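PDB 3CLQ: DUF1116 domain-containing protein from Enterococcus faecalis, which is of unknown function but belongs to the AllG family, named after an oxamate carbamoyltransferase subunit, and may therefore share in related carbamoyl chemistry. Local coordinates for residues R177-Q182 with T199-A204; E189-N194 with A308-Y313; A319-P324 with V355-L360; S341-E346 with T377-V382; K350-V355 with M363-G368. All blocks are in the same frame, centred on the assembly; numbering follows the deposited sequence.

Contact 1. Residues R177-Q182 with T199-A204; sequences RLMLSQ and TLLVQA
Met179, present as selenomethionine, carries almost all of the close packing between helices 176-183 and 195-210. Its CG lies anti to the backbone N (chi1 -166°), and the chain runs straight out toward the other helix before bending at the last torsion. The selenium settles between two consecutive leucines, with Met179 SE 3.9 Å from Leu200 CB and 4.1 Å from Leu201 CG. Beyond it the methyl group drops along the helix surface: Met179 CE lies 3.5 Å from Leu200 O and 3.9 Å from Ala204 CB, so that the small alanine, one turn further on, meets the methyl. Leu200 O is at the same time the acceptor of the helical bond from Ala204 N. The Met179 and Leu200 side chains run antiparallel alongside each other, and Trp237 of helix 234-247 and Ile174 also touch the Met179 side chain.

The other side is looser. Gln182, one turn on from Met179, passes Leu200 at a slant and gives it only a light touch, Gln182 OE1 to Leu200 CD1 at 3.9 Å, with no hydrogen bond between the segments. A di(hydroxyethyl)ether molecule, probably from the crystallisation liquor, lies about 4 Å from the Gln182 side chain at nearest atoms. On helix 195-210, Thr199, Val202 and Gln203 pack instead against the second subunit.

With 10.9 Å between the axes and 136° between their directions, this is a widely spaced pair of helices running in broadly opposed but strongly inclined directions, bridged by one long apolar side chain laid against Leu200, Leu201 and Ala204.

Contact 2. Residues E189-N194 with A308-Y313; sequences ECHNRN and AITETY
Glu189 folds its carboxylate back over the residues that follow it and binds their backbone. Glu189 OE1 accepts from His191 N at 2.6 Å and from Arg193 N, both meeting it from above the carboxylate plane. Glu189 OE2 uses its syn lone pair for Asn192, taking Asn192 N at 2.8 Å and the side-chain Asn192 ND2 as well.

Cys190, with positive phi, directs its carbonyl toward helix 309-313, where Cys190 O lies 3.7 Å from Thr310 OG1. His191 makes the main crossing. With CG anti to the backbone N, its CB packs on the Thr310 methyl, His191 CB to Thr310 CG2 being 3.7 Å, while the ring reaches on to Glu311. The bond His191 ND1 to Glu311 OE2 is modelled at a very short 2.3 Å and is bent, and since Glu311 OE2 crowds the ring its exact place is uncertain. The oxygen sits at the ring edge, with the carboxylate turned 59° from the imidazole plane. Glu311 OE1 is held by Gly317 N, which steadies the acid, and the carboxylate would probably favour a protonated histidine. Ser307 touches His191, so the trio resembles a Ser-His-Glu charge relay, though no catalytic role is established.

Asn192 ND2 has a second acceptor in Asn384 O. Asn194 occupies the N-cap position of helix 195-210, and its ND2 bonds only weakly to His191 O.

Cys190 and Asn194 pack on Trp237 of helix 234-247, Cys190 also meets helix 176-183, and strand 383-388 lies against His191 through Thr385 and against Ala308 and Glu311 through Ile383.

Contact 3. Residues A319-P324 with V355-L360; sequences AMAAAP and VTIPVL
Peptide planes are the flat groups that matter here, above all the one joining Ala321 to Ala322. Two methyl groups of 355-360 lie over the same face of it: Val359 CG1 above its oxygen end, 3.5 Å from Ala321 O, and Ile357 CG2 above the carbon and nitrogen. At the edge of the preceding peptide, Ala321 N probably donates to Ser341 OG of helix 334-343.

The alanine methyls supply the rest of the surface. Ala321 CB points toward the other segment and meets Leu360 CD2 at 3.5 Å, its tightest side-chain contact, with Val359 CG1 flanking it. Ala322 CB touches the branch of the strand residue, 3.8 Å from Ile357 CG2. That methyl stands anti to the backbone N of Ile357, whereas CG1 stands beside the N and carries Ile357 CD1 along to Ala319, 4.4 Å from Ala319 CA. Val359 sets CG1 in the crowded position between its own N and carbonyl carbon (chi1 75°), which brings the methyl over the carbonyl of Ala321.

No hydrogen bond crosses the interface, and each side keeps its own. The turn is held by Ala322 N to Ala319 O, a short 2.7 Å, and by Ala323 N to Met320 O at 2.9 Å. Leu184 packs on Ala319 and Ala322 from a further side, and Pro324 and Pro358 each meet the other's counterpart in the second subunit.

The arrangement is a tight 3-10 turn of small residues seated on the short outermost strand 356-357 of a three-stranded antiparallel sheet and on the bend that follows it.

Contact 4. Residues S341-E346 with T377-V382; sequences SKEMLE and TGMLPV
Met379, a selenomethionine, reaches across with CG anti to its backbone N (chi1 -177°) and lays its end over the C-terminal part of helix 334-343. Met379 CE sits 3.2 Å from Glu343 O, a carbonyl that also accepts from Glu346 N. The selenium lies beside two acidic side chains, Met379 SE being 3.8 Å from Glu343 OE1 and 4.1 Å from Glu346 OE1.

Deeper in, a second selenomethionine, Met344, doubles back at its last two torsions and crosses the first at a slant, both its SE and CE meeting Met379 CE, with Met344 CE 3.7 Å from Met379 CE. Its methyl also lies across Val382, 4.0 Å from Val382 CG1. Phe318 and Pro366 pack on Met344 as well, so the buried end is lined mainly by apolar side chains, though the selenium also passes the backbone N of Val382. Glu346 lies on the exposed side, near the methyl of Thr377.

No hydrogen bond joins the segments; each keeps its own. Thr377 OG1 bonds back to Lys373 O and accepts from Met379 N at 2.9 Å. The bond from Met379 N makes an ST turn at the end of helix 371-377, where Gly378 leaves helical angles with positive phi.

Contact 5. Residues K350-V355 with M363-G368; sequences KENPNV and MGIPTG
Val355 O is held by one straight hydrogen bond, Ile365 N to Val355 O at 2.9 Å and nearly along the C=O axis, and by one weaker CA-H...O contact from Gly364 CA at 3.4 Å. The bond ties this corner to the middle strand, 363-369, of a three-stranded antiparallel sheet, flanked by 348-352 and 356-357. Between the flanks the chain turns through a type I turn from Asn352 to Val355, where Asn352 OD1 accepts from Asn354 N in an Asx turn.

On the first flank, Lys350 and Thr367 form a hydrogen-bonded pair. Thr367 N meets Lys350 O at 3.0 Å, and the return bond from Lys350 N to Thr367 O measures 3.2 Å. Ile365 O is held in the same way as Val355 O, by Asn352 N at 2.9 Å in the carbonyl plane (163°) and by a CA-H contact from Glu351 CA. Gly364, without a side chain, lets the strands close in on Asn352 O.

Lys350, Asn352, Ile365 and Thr367 share one face, covered by Tyr313 and by Ile21 and Ile22 of helix 6-23. The Asn352 and Ile365 side chains run alongside each other, Asn352 CB 3.6 Å from Ile365 CG1, while those of Val355 and Ile365 cross at a slant, Val355 CG1 lying 3.8 Å from Ile365 CD1. Lys350 NZ forms a salt bridge with Glu15 of helix 6-23.

Glu351 and Pro366 occupy the other face. There the Glu351 chain, extended beyond CG (chi2 180°), runs across to strand 363-369, and Gly364 N meets Glu351 OE1 at 2.9 Å from 45° above the carboxylate plane.

Contacts 2, 3 and 5 are buried, 1 and 4 only partly; contact 2 is the deepest, its centre about 7 Å from that of the chain, and the most polar in its side chains. Contact 5 works through backbone bonds, whereas contacts 1, 3 and 4 are mainly apolar, with acidic side chains beside the selenium in contact 4, and have no hydrogen bond between their segments. Contacts 3 and 5 share Val355 and belong to the same sheet, Ile357 N probably bonding to Met363 O. Contact 5 is nested in the loop closed by contact 4. Tyr313 of contact 2 packs on Ile365, and Leu180 of contact 1 touches Val355. Contacts 1 and 3 also meet the second subunit.

Contact 1. Residues R177-Q182 with T199-A204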
# COMPACT_ATOMS: atom_id res chain seq x y z
N ARG B 177 13.77 -2.95 6.41
CA ARG B 177 13.23 -4.30 6.36
C ARG B 177 11.80 -4.31 6.87
O ARG B 177 10.98 -5.06 6.39
CB ARG B 177 14.08 -5.29 7.15
CG ARG B 177 13.70 -6.72 6.85
CD ARG B 177 14.41 -7.67 7.78
NE ARG B 177 13.94 -7.53 9.16
CZ ARG B 177 14.49 -8.14 10.20
NH1 ARG B 177 15.54 -8.93 10.05
NH2 ARG B 177 13.99 -7.95 11.41
N LEU B 178 11.50 -3.47 7.84
CA LEU B 178 10.11 -3.35 8.25
C LEU B 178 9.25 -2.83 7.10
O LEU B 178 8.20 -3.40 6.80
CB LEU B 178 9.98 -2.44 9.47
CG LEU B 178 8.55 -2.20 9.99
CD1 LEU B 178 7.88 -3.48 10.51
CD2 LEU B 178 8.54 -1.11 11.06
N MSE B 179 9.68 -1.75 6.45
CA MSE B 179 8.83 -1.13 5.44
C MSE B 179 8.62 -2.07 4.27
O MSE B 179 7.54 -2.18 3.70
CB MSE B 179 9.41 0.21 4.99
CG MSE B 179 8.44 1.05 4.21
SE MSE B 179 9.09 2.91 3.94
CE MSE B 179 8.65 3.65 5.71
N LEU B 180 9.65 -2.81 3.95
CA LEU B 180 9.59 -3.76 2.89
C LEU B 180 8.68 -4.86 3.33
O LEU B 180 7.85 -5.29 2.61
CB LEU B 180 10.99 -4.27 2.65
CG LEU B 180 11.12 -5.30 1.58
CD1 LEU B 180 12.32 -5.05 0.82
CD2 LEU B 180 11.17 -6.62 2.18
N SER B 181 8.86 -5.32 4.54
CA SER B 181 7.88 -6.16 5.24
C SER B 181 6.45 -5.81 4.87
O SER B 181 5.69 -6.66 4.46
CB SER B 181 8.04 -5.93 6.75
OG SER B 181 8.13 -7.15 7.46
N GLN B 182 6.09 -4.53 5.04
CA GLN B 182 4.72 -4.05 4.88
C GLN B 182 4.31 -3.89 3.42
O GLN B 182 3.17 -4.15 3.05
CB GLN B 182 4.57 -2.70 5.59
CG GLN B 182 4.89 -2.76 7.06
CD GLN B 182 5.02 -1.40 7.66
OE1 GLN B 182 4.94 -0.42 6.95
NE2 GLN B 182 5.23 -1.32 8.99
N THR B 199 4.81 5.00 -1.56
CA THR B 199 3.87 5.77 -0.77
C THR B 199 4.15 5.68 0.73
O THR B 199 3.83 6.60 1.48
CB THR B 199 2.46 5.28 -1.09
OG1 THR B 199 2.35 5.21 -2.51
CG2 THR B 199 1.41 6.23 -0.57
N LEU B 200 4.73 4.58 1.18
CA LEU B 200 5.07 4.47 2.59
C LEU B 200 6.29 5.31 2.92
O LEU B 200 6.43 5.80 4.03
CB LEU B 200 5.34 3.03 3.01
CG LEU B 200 4.12 2.12 3.20
CD1 LEU B 200 4.61 0.66 3.22
CD2 LEU B 200 3.27 2.45 4.44
N LEU B 201 7.17 5.47 1.94
CA LEU B 201 8.40 6.19 2.15
C LEU B 201 8.18 7.69 2.11
O LEU B 201 8.70 8.40 2.96
CB LEU B 201 9.40 5.80 1.06
CG LEU B 201 10.86 5.60 1.43
CD1 LEU B 201 11.78 5.97 0.27
CD2 LEU B 201 11.18 6.40 2.62
N VAL B 202 7.41 8.19 1.14
CA VAL B 202 7.30 9.65 1.02
C VAL B 202 6.55 10.15 2.23
O VAL B 202 6.76 11.27 2.68
CB VAL B 202 6.61 10.16 -0.30
CG1 VAL B 202 6.80 9.20 -1.48
CG2 VAL B 202 5.13 10.47 -0.09
N GLN B 203 5.69 9.31 2.78
CA GLN B 203 4.95 9.64 3.96
C GLN B 203 5.83 9.68 5.24
O GLN B 203 5.67 10.55 6.09
CB GLN B 203 3.81 8.65 4.16
CG GLN B 203 2.93 9.02 5.31
CD GLN B 203 2.04 7.90 5.75
OE1 GLN B 203 2.28 6.72 5.44
NE2 GLN B 203 0.98 8.25 6.48
N ALA B 204 6.74 8.74 5.38
CA ALA B 204 7.63 8.75 6.52
C ALA B 204 8.59 9.94 6.43
O ALA B 204 8.98 10.51 7.44
CB ALA B 204 8.38 7.44 6.62

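Contact 2. Residues E189-N194 with A308-Y313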
# COMPACT_ATOMS: atom_id res chain seq x y z
N GLU B 189 6.22 -6.13 -4.91
CA GLU B 189 7.23 -7.16 -4.89
C GLU B 189 8.59 -6.51 -4.88
O GLU B 189 9.62 -7.18 -4.90
CB GLU B 189 7.07 -8.14 -6.05
CG GLU B 189 6.65 -7.51 -7.35
CD GLU B 189 7.74 -6.65 -7.96
OE1 GLU B 189 7.94 -5.51 -7.48
OE2 GLU B 189 8.40 -7.09 -8.93
N CYS B 190 8.58 -5.18 -4.87
CA CYS B 190 9.79 -4.36 -4.68
C CYS B 190 10.83 -4.43 -5.81
O CYS B 190 11.98 -4.15 -5.59
CB CYS B 190 10.44 -4.62 -3.31
SG CYS B 190 9.39 -4.14 -1.85
N HIS B 191 10.40 -4.80 -7.00
CA HIS B 191 11.24 -4.70 -8.18
C HIS B 191 10.43 -3.93 -9.23
O HIS B 191 10.73 -2.77 -9.52
CB HIS B 191 11.59 -6.10 -8.69
CG HIS B 191 12.64 -6.12 -9.74
ND1 HIS B 191 13.59 -7.13 -9.82
CD2 HIS B 191 12.90 -5.29 -10.77
CE1 HIS B 191 14.38 -6.91 -10.85
NE2 HIS B 191 13.99 -5.79 -11.45
N ASN B 192 9.39 -4.56 -9.76
CA ASN B 192 8.55 -3.98 -10.81
C ASN B 192 7.40 -3.11 -10.31
O ASN B 192 7.09 -2.08 -10.90
CB ASN B 192 8.00 -5.10 -11.67
CG ASN B 192 9.10 -5.92 -12.33
OD1 ASN B 192 9.76 -5.43 -13.26
ND2 ASN B 192 9.31 -7.17 -11.86
N ARG B 193 6.74 -3.54 -9.23
CA ARG B 193 5.66 -2.77 -8.65
C ARG B 193 6.11 -2.25 -7.28
O ARG B 193 6.41 -3.03 -6.38
CB ARG B 193 4.36 -3.60 -8.61
CG ARG B 193 3.44 -3.32 -7.43
CD ARG B 193 2.03 -3.90 -7.55
NE ARG B 193 1.26 -3.07 -8.46
CZ ARG B 193 0.18 -2.35 -8.15
NH1 ARG B 193 -0.32 -2.35 -6.94
NH2 ARG B 193 -0.41 -1.64 -9.09
N ASN B 194 6.18 -0.92 -7.14
CA ASN B 194 6.79 -0.28 -5.98
C ASN B 194 5.87 0.75 -5.35
O ASN B 194 6.32 1.55 -4.50
CB ASN B 194 8.12 0.40 -6.36
CG ASN B 194 9.25 -0.59 -6.60
OD1 ASN B 194 9.57 -1.40 -5.71
ND2 ASN B 194 9.86 -0.54 -7.77
N ALA B 308 18.46 -6.86 -9.80
CA ALA B 308 18.27 -8.28 -9.60
C ALA B 308 18.78 -8.71 -8.24
O ALA B 308 18.73 -9.88 -7.89
CB ALA B 308 18.98 -9.06 -10.70
N ILE B 309 19.29 -7.75 -7.47
CA ILE B 309 19.78 -8.06 -6.13
C ILE B 309 18.54 -8.39 -5.31
O ILE B 309 18.56 -9.11 -4.33
CB ILE B 309 20.52 -6.84 -5.53
CG1 ILE B 309 21.22 -7.24 -4.23
CG2 ILE B 309 19.59 -5.63 -5.34
CD1 ILE B 309 22.55 -7.90 -4.47
N THR B 310 17.46 -7.80 -5.76
CA THR B 310 16.15 -8.00 -5.24
C THR B 310 15.72 -9.49 -5.21
O THR B 310 15.37 -10.03 -4.16
CB THR B 310 15.23 -7.10 -6.10
OG1 THR B 310 15.28 -5.76 -5.58
CG2 THR B 310 13.84 -7.59 -6.13
N GLU B 311 15.75 -10.17 -6.34
CA GLU B 311 15.50 -11.59 -6.31
C GLU B 311 16.63 -12.34 -5.63
O GLU B 311 16.40 -13.45 -5.11
CB GLU B 311 15.24 -12.12 -7.71
CG GLU B 311 15.36 -11.03 -8.76
CD GLU B 311 14.01 -10.60 -9.31
OE1 GLU B 311 13.09 -11.44 -9.34
OE2 GLU B 311 13.88 -9.42 -9.73
N THR B 312 17.84 -11.77 -5.61
CA THR B 312 18.94 -12.41 -4.87
C THR B 312 18.60 -12.47 -3.40
O THR B 312 19.04 -13.37 -2.71
CB THR B 312 20.34 -11.72 -5.01
OG1 THR B 312 20.75 -11.66 -6.37
CG2 THR B 312 21.39 -12.51 -4.25
N TYR B 313 17.82 -11.48 -2.93
CA TYR B 313 17.40 -11.33 -1.53
C TYR B 313 16.17 -12.18 -1.18
O TYR B 313 16.01 -12.60 -0.03
CB TYR B 313 17.05 -9.86 -1.25
CG TYR B 313 16.58 -9.60 0.19
CD1 TYR B 313 17.47 -9.60 1.25
CD2 TYR B 313 15.24 -9.39 0.47
CE1 TYR B 313 17.04 -9.38 2.55
CE2 TYR B 313 14.80 -9.17 1.75
CZ TYR B 313 15.69 -9.16 2.79
OH TYR B 313 15.24 -8.92 4.08

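Contact 3. Residues A319-P324 with V355-L360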
# COMPACT_ATOMS: atom_id res chain seq x y z
N ALA B 319 9.24 -13.10 -5.25
CA ALA B 319 8.02 -12.81 -4.50
C ALA B 319 6.83 -12.63 -5.41
O ALA B 319 5.76 -12.33 -4.95
CB ALA B 319 8.19 -11.60 -3.63
N MSE B 320 7.02 -12.81 -6.70
CA MSE B 320 5.94 -12.73 -7.67
C MSE B 320 4.56 -12.87 -7.04
O MSE B 320 3.71 -12.01 -7.21
CB MSE B 320 6.15 -13.83 -8.69
CG MSE B 320 5.97 -13.44 -10.13
SE MSE B 320 6.35 -14.99 -11.27
CE MSE B 320 5.23 -14.39 -12.78
N ALA B 321 4.33 -13.95 -6.31
CA ALA B 321 2.99 -14.27 -5.78
C ALA B 321 2.32 -13.16 -5.00
O ALA B 321 1.10 -13.10 -4.93
CB ALA B 321 3.05 -15.52 -4.92
N ALA B 322 3.12 -12.29 -4.39
CA ALA B 322 2.63 -11.23 -3.52
C ALA B 322 1.99 -10.09 -4.30
O ALA B 322 1.33 -9.24 -3.73
CB ALA B 322 3.76 -10.69 -2.69
N ALA B 323 2.17 -10.10 -5.62
CA ALA B 323 1.87 -8.94 -6.41
C ALA B 323 1.07 -9.31 -7.63
O ALA B 323 1.54 -9.09 -8.77
CB ALA B 323 3.17 -8.30 -6.83
N PRO B 324 -0.14 -9.87 -7.43
CA PRO B 324 -0.94 -10.23 -8.57
C PRO B 324 -1.23 -9.04 -9.47
O PRO B 324 -1.56 -9.22 -10.62
CB PRO B 324 -2.23 -10.78 -7.94
CG PRO B 324 -2.27 -10.22 -6.61
CD PRO B 324 -0.83 -10.17 -6.17
N VAL B 355 9.86 -11.58 6.65
CA VAL B 355 9.29 -11.04 5.42
C VAL B 355 8.48 -12.13 4.71
O VAL B 355 9.05 -13.10 4.19
CB VAL B 355 10.39 -10.53 4.47
CG1 VAL B 355 9.81 -9.89 3.22
CG2 VAL B 355 11.29 -9.59 5.20
N THR B 356 7.17 -11.98 4.68
CA THR B 356 6.33 -13.09 4.30
C THR B 356 5.31 -12.75 3.19
O THR B 356 5.00 -11.58 2.97
CB THR B 356 5.60 -13.61 5.55
OG1 THR B 356 4.84 -12.55 6.12
CG2 THR B 356 6.61 -14.10 6.60
N ILE B 357 4.79 -13.76 2.51
CA ILE B 357 3.80 -13.57 1.45
C ILE B 357 2.43 -14.10 1.83
O ILE B 357 2.21 -15.30 1.90
CB ILE B 357 4.21 -14.31 0.19
CG1 ILE B 357 5.63 -13.91 -0.25
CG2 ILE B 357 3.20 -14.06 -0.92
CD1 ILE B 357 6.26 -14.95 -1.12
N PRO B 358 1.48 -13.19 2.05
CA PRO B 358 0.17 -13.54 2.58
C PRO B 358 -0.53 -14.64 1.78
O PRO B 358 -0.90 -15.68 2.34
CB PRO B 358 -0.59 -12.23 2.45
CG PRO B 358 0.46 -11.20 2.59
CD PRO B 358 1.59 -11.75 1.79
N VAL B 359 -0.70 -14.44 0.48
CA VAL B 359 -1.47 -15.42 -0.28
C VAL B 359 -0.90 -16.85 -0.17
O VAL B 359 -1.64 -17.81 -0.29
CB VAL B 359 -1.68 -14.98 -1.76
CG1 VAL B 359 -0.42 -15.16 -2.55
CG2 VAL B 359 -2.86 -15.76 -2.37
N LEU B 360 0.40 -16.99 0.06
CA LEU B 360 0.98 -18.31 0.31
C LEU B 360 1.03 -18.64 1.81
O LEU B 360 2.08 -19.04 2.34
CB LEU B 360 2.39 -18.40 -0.28
CG LEU B 360 2.54 -18.87 -1.74
CD1 LEU B 360 1.19 -19.06 -2.48
CD2 LEU B 360 3.48 -17.99 -2.51

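Contact 4. Residues S341-E346 with T377-V382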
# COMPACT_ATOMS: atom_id res chain seq x y z
N SER B 341 6.96 -18.70 -6.89
CA SER B 341 7.42 -18.36 -5.56
C SER B 341 7.59 -19.63 -4.74
O SER B 341 8.57 -19.73 -4.00
CB SER B 341 6.45 -17.40 -4.89
OG SER B 341 6.64 -16.09 -5.38
N LYS B 342 6.65 -20.58 -4.88
CA LYS B 342 6.79 -21.91 -4.27
C LYS B 342 8.02 -22.62 -4.82
O LYS B 342 8.84 -23.13 -4.07
CB LYS B 342 5.59 -22.79 -4.57
CG LYS B 342 4.36 -22.57 -3.72
CD LYS B 342 3.26 -23.56 -4.18
CE LYS B 342 1.88 -23.26 -3.57
NZ LYS B 342 1.12 -22.15 -4.24
N GLU B 343 8.13 -22.67 -6.14
CA GLU B 343 9.25 -23.33 -6.78
C GLU B 343 10.59 -22.84 -6.24
O GLU B 343 11.47 -23.65 -5.92
CB GLU B 343 9.21 -23.08 -8.28
CG GLU B 343 8.15 -23.84 -9.04
CD GLU B 343 8.40 -23.81 -10.55
OE1 GLU B 343 9.59 -23.67 -10.93
OE2 GLU B 343 7.42 -23.92 -11.33
N MSE B 344 10.74 -21.51 -6.15
CA MSE B 344 12.03 -20.90 -5.81
C MSE B 344 12.70 -21.46 -4.56
O MSE B 344 13.89 -21.23 -4.33
CB MSE B 344 11.88 -19.37 -5.70
CG MSE B 344 12.11 -18.55 -6.98
SE MSE B 344 13.22 -19.36 -8.43
CE MSE B 344 11.78 -20.09 -9.53
N LEU B 345 11.94 -22.18 -3.74
CA LEU B 345 12.39 -22.75 -2.47
C LEU B 345 13.40 -23.88 -2.64
O LEU B 345 14.15 -24.19 -1.72
CB LEU B 345 11.20 -23.31 -1.70
CG LEU B 345 10.19 -22.39 -1.02
CD1 LEU B 345 8.99 -23.18 -0.52
CD2 LEU B 345 10.85 -21.65 0.14
N GLU B 346 13.39 -24.52 -3.79
CA GLU B 346 14.27 -25.66 -4.04
C GLU B 346 15.64 -25.16 -4.39
O GLU B 346 16.64 -25.88 -4.33
CB GLU B 346 13.73 -26.50 -5.18
CG GLU B 346 12.29 -26.92 -4.98
CD GLU B 346 11.73 -27.54 -6.23
OE1 GLU B 346 12.52 -27.83 -7.17
OE2 GLU B 346 10.50 -27.75 -6.29
N THR B 377 19.02 -29.44 -9.56
CA THR B 377 17.63 -29.38 -9.97
C THR B 377 17.53 -29.10 -11.46
O THR B 377 16.59 -29.54 -12.13
CB THR B 377 16.92 -28.22 -9.29
OG1 THR B 377 17.62 -27.01 -9.59
CG2 THR B 377 16.88 -28.42 -7.78
N GLY B 378 18.50 -28.34 -11.95
CA GLY B 378 18.45 -27.77 -13.29
C GLY B 378 17.66 -26.47 -13.36
O GLY B 378 17.62 -25.82 -14.40
N MSE B 379 17.05 -26.08 -12.25
CA MSE B 379 16.16 -24.92 -12.22
C MSE B 379 16.90 -23.60 -11.95
O MSE B 379 17.60 -23.47 -10.94
CB MSE B 379 15.12 -25.16 -11.14
CG MSE B 379 14.09 -24.10 -11.02
SE MSE B 379 12.96 -24.47 -9.46
CE MSE B 379 13.55 -23.05 -8.29
N LEU B 380 16.73 -22.62 -12.84
CA LEU B 380 17.38 -21.31 -12.66
C LEU B 380 16.53 -20.28 -11.92
O LEU B 380 15.30 -20.32 -11.96
CB LEU B 380 17.78 -20.73 -14.02
CG LEU B 380 19.09 -21.13 -14.72
CD1 LEU B 380 19.59 -22.52 -14.31
CD2 LEU B 380 18.92 -21.03 -16.25
N PRO B 381 17.19 -19.33 -11.22
CA PRO B 381 16.48 -18.18 -10.68
C PRO B 381 15.61 -17.52 -11.74
O PRO B 381 16.04 -17.32 -12.87
CB PRO B 381 17.62 -17.24 -10.31
CG PRO B 381 18.69 -18.13 -9.92
CD PRO B 381 18.62 -19.28 -10.89
N VAL B 382 14.38 -17.22 -11.38
CA VAL B 382 13.50 -16.49 -12.27
C VAL B 382 13.60 -15.05 -11.86
O VAL B 382 13.50 -14.74 -10.68
CB VAL B 382 12.04 -16.93 -12.05
CG1 VAL B 382 11.48 -16.31 -10.76
CG2 VAL B 382 11.21 -16.53 -13.23

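Contact 5. Residues K350-V355 with M363-G368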
# COMPACT_ATOMS: atom_id res chain seq x y z
N LYS B 350 16.62 -21.23 3.06
CA LYS B 350 15.44 -21.29 3.95
C LYS B 350 14.58 -20.05 3.78
O LYS B 350 15.00 -19.11 3.12
CB LYS B 350 15.82 -21.47 5.43
CG LYS B 350 16.53 -20.28 6.07
CD LYS B 350 16.69 -20.45 7.59
CE LYS B 350 17.73 -21.52 7.94
NZ LYS B 350 18.06 -21.47 9.39
N GLU B 351 13.36 -20.07 4.34
CA GLU B 351 12.43 -18.92 4.29
C GLU B 351 12.84 -17.84 5.29
O GLU B 351 13.19 -18.14 6.42
CB GLU B 351 10.99 -19.34 4.64
CG GLU B 351 10.46 -20.55 3.89
CD GLU B 351 9.02 -20.92 4.30
OE1 GLU B 351 8.36 -20.14 5.04
OE2 GLU B 351 8.54 -22.01 3.88
N ASN B 352 12.80 -16.59 4.87
CA ASN B 352 12.96 -15.49 5.80
C ASN B 352 11.65 -15.24 6.58
O ASN B 352 10.68 -14.77 6.02
CB ASN B 352 13.33 -14.25 5.01
CG ASN B 352 13.57 -13.06 5.89
OD1 ASN B 352 13.30 -13.10 7.09
ND2 ASN B 352 14.10 -11.99 5.31
N PRO B 353 11.63 -15.56 7.89
CA PRO B 353 10.36 -15.36 8.64
C PRO B 353 9.94 -13.89 8.84
O PRO B 353 8.76 -13.59 9.07
CB PRO B 353 10.63 -16.05 9.98
CG PRO B 353 12.10 -16.02 10.15
CD PRO B 353 12.71 -16.09 8.74
N ASN B 354 10.89 -12.97 8.73
CA ASN B 354 10.64 -11.56 8.95
C ASN B 354 9.98 -10.87 7.76
O ASN B 354 9.63 -9.69 7.85
CB ASN B 354 11.97 -10.86 9.23
CG ASN B 354 12.60 -11.31 10.53
OD1 ASN B 354 12.00 -11.18 11.58
ND2 ASN B 354 13.81 -11.86 10.47
N VAL B 355 9.86 -11.58 6.65
CA VAL B 355 9.29 -11.04 5.42
C VAL B 355 8.48 -12.13 4.71
O VAL B 355 9.05 -13.10 4.19
CB VAL B 355 10.39 -10.53 4.47
CG1 VAL B 355 9.81 -9.89 3.22
CG2 VAL B 355 11.29 -9.59 5.20
N MSE B 363 4.23 -17.76 3.94
CA MSE B 363 5.56 -18.36 3.90
C MSE B 363 6.57 -17.23 3.83
O MSE B 363 6.28 -16.17 3.30
CB MSE B 363 5.73 -19.36 2.74
CG MSE B 363 5.84 -18.74 1.37
SE MSE B 363 6.67 -19.86 -0.05
CE MSE B 363 7.36 -18.44 -1.19
N GLY B 364 7.74 -17.43 4.41
CA GLY B 364 8.81 -16.44 4.34
C GLY B 364 9.35 -16.45 2.92
O GLY B 364 9.39 -17.49 2.26
N ILE B 365 9.76 -15.30 2.43
CA ILE B 365 10.34 -15.25 1.11
C ILE B 365 11.51 -16.25 1.00
O ILE B 365 12.15 -16.56 2.01
CB ILE B 365 10.79 -13.86 0.80
CG1 ILE B 365 11.65 -13.33 1.95
CG2 ILE B 365 9.58 -12.99 0.65
CD1 ILE B 365 12.44 -12.07 1.60
N PRO B 366 11.77 -16.77 -0.21
CA PRO B 366 12.82 -17.79 -0.35
C PRO B 366 14.18 -17.16 -0.41
O PRO B 366 14.49 -16.42 -1.34
CB PRO B 366 12.49 -18.48 -1.66
CG PRO B 366 11.59 -17.53 -2.42
CD PRO B 366 11.14 -16.43 -1.50
N THR B 367 15.01 -17.46 0.59
CA THR B 367 16.30 -16.80 0.74
C THR B 367 17.51 -17.72 0.57
O THR B 367 17.54 -18.82 1.12
CB THR B 367 16.43 -16.24 2.15
OG1 THR B 367 15.13 -16.01 2.69
CG2 THR B 367 17.22 -14.97 2.14
N GLY B 368 18.52 -17.22 -0.13
CA GLY B 368 19.81 -17.88 -0.21
C GLY B 368 19.86 -18.85 -1.36
O GLY B 368 19.86 -20.06 -1.16